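Local atomic coordinates of DNA-3-methyladenine glycosidase II, putative (Deinococcus radiodurans, PDB entry 2YG9), a protein that is a putative member of the HhH-GPD superfamily of base excision DNA repair proteins. Residues A[62-66]-A[162-166]. Sequence-based numbering, arbitrary orientation.
Sequences FGRLV and FLLFA
F162 reaches from helix 156-166 against the backbone and side chain of L65 on helix 61-71, near the centre of this all-helical chain of the HhH-GPD superfamily. The two short helical segments cross steeply, at 109°, with axes 10.9 Å apart.

The apolar part rests on the F162 ring. Its CG stands anti to the backbone N (chi1 177°), and F162 CE1 lies 3.6 Å from L65 N. The same F162 CE1 is 3.8 Å from L65 CB. L65 crosses the phenylalanine side chain at about a right angle and lays CD1 over one ring face, offset toward the rim; the carbonyl carbon of R64 sits near the ring plane, at its edge. L148 of helix 141-149 also touches F162, and F133 packs on L65, so the pair is buried among further parts of the fold. Beside it, R64 CB meets A166 CB at 3.9 Å.

The polar part is the arginine's. Bent at both chi2 and chi3, R64 folds its guanidinium over A166, whose CB lies above the centre of one face. R64 NH2 gives F165 O a weak hydrogen bond, 3.3 Å long and bent to 141° at the hydrogen. Two waters sit between the same groups: water 2 accepts from R64 NH2 and donates to F165 O, while water 1, in the guanidinium plane, accepts from R64 NH1 at 3.1 Å and lies 2.7 Å from F165 O, to which it can donate.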
# COMPACT_ATOMS: atom_id res chain seq x y z
N PHE A 62 7.08 7.53 7.25
CA PHE A 62 8.05 8.13 6.35
C PHE A 62 9.03 7.09 5.76
O PHE A 62 9.15 6.96 4.55
CB PHE A 62 8.80 9.30 6.98
CG PHE A 62 9.81 9.89 6.06
CD1 PHE A 62 9.40 10.71 5.04
CD2 PHE A 62 11.15 9.53 6.14
CE1 PHE A 62 10.32 11.24 4.14
CE2 PHE A 62 12.09 10.06 5.26
CZ PHE A 62 11.66 10.90 4.23
N GLY A 63 9.71 6.37 6.63
CA GLY A 63 10.61 5.32 6.23
C GLY A 63 9.93 4.26 5.37
O GLY A 63 10.52 3.81 4.40
N ARG A 64 8.71 3.84 5.73
CA ARG A 64 8.00 2.87 4.88
C ARG A 64 7.65 3.43 3.52
O ARG A 64 7.67 2.67 2.55
CB ARG A 64 6.75 2.33 5.54
CG ARG A 64 7.02 1.29 6.67
CD ARG A 64 7.56 -0.04 6.16
NE ARG A 64 6.58 -0.71 5.29
CZ ARG A 64 5.50 -1.37 5.73
NH1 ARG A 64 5.23 -1.50 7.01
NH2 ARG A 64 4.67 -1.92 4.85
N LEU A 65 7.34 4.72 3.47
CA LEU A 65 7.12 5.42 2.20
C LEU A 65 8.37 5.33 1.35
O LEU A 65 8.30 4.95 0.18
CB LEU A 65 6.65 6.87 2.37
CG LEU A 65 6.33 7.54 1.01
CD1 LEU A 65 5.28 6.76 0.20
CD2 LEU A 65 5.93 8.96 1.25
N VAL A 66 9.51 5.66 1.95
CA VAL A 66 10.79 5.66 1.25
C VAL A 66 11.14 4.24 0.80
O VAL A 66 11.54 4.06 -0.33
CB VAL A 66 11.93 6.26 2.13
CG1 VAL A 66 13.30 5.94 1.51
CG2 VAL A 66 11.73 7.76 2.30
N PHE A 162 0.19 2.30 0.05
CA PHE A 162 0.81 2.77 1.30
C PHE A 162 -0.18 2.76 2.50
O PHE A 162 0.12 2.29 3.61
CB PHE A 162 1.41 4.16 1.05
CG PHE A 162 2.03 4.80 2.28
CD1 PHE A 162 3.24 4.36 2.76
CD2 PHE A 162 1.37 5.80 2.95
CE1 PHE A 162 3.79 4.93 3.92
CE2 PHE A 162 1.92 6.39 4.08
CZ PHE A 162 3.14 5.98 4.54
N LEU A 163 -1.36 3.27 2.27
CA LEU A 163 -2.43 3.17 3.25
C LEU A 163 -2.72 1.73 3.64
O LEU A 163 -2.81 1.41 4.85
CB LEU A 163 -3.73 3.81 2.70
CG LEU A 163 -4.00 5.28 3.01
CD1 LEU A 163 -2.87 6.16 2.58
CD2 LEU A 163 -5.29 5.68 2.30
N LEU A 164 -2.85 0.85 2.63
CA LEU A 164 -3.22 -0.53 2.88
C LEU A 164 -2.11 -1.32 3.56
O LEU A 164 -2.32 -1.93 4.62
CB LEU A 164 -3.68 -1.20 1.58
CG LEU A 164 -4.41 -2.56 1.60
CD1 LEU A 164 -5.07 -2.71 0.21
CD2 LEU A 164 -3.48 -3.78 1.90
N PHE A 165 -0.90 -1.27 2.99
CA PHE A 165 0.18 -2.07 3.48
C PHE A 165 1.01 -1.41 4.58
O PHE A 165 1.46 -2.13 5.46
CB PHE A 165 1.08 -2.56 2.37
CG PHE A 165 0.45 -3.57 1.49
CD1 PHE A 165 0.30 -4.89 1.90
CD2 PHE A 165 -0.02 -3.21 0.24
CE1 PHE A 165 -0.28 -5.84 1.06
CE2 PHE A 165 -0.59 -4.16 -0.59
CZ PHE A 165 -0.74 -5.45 -0.18
N ALA A 166 1.25 -0.11 4.54
CA ALA A 166 2.12 0.52 5.58
C ALA A 166 1.29 0.92 6.79
O ALA A 166 1.61 0.58 7.95
CB ALA A 166 2.91 1.73 5.04
O HOH W 1 2.57 -2.75 7.89
O HOH W 2 2.96 -4.52 5.49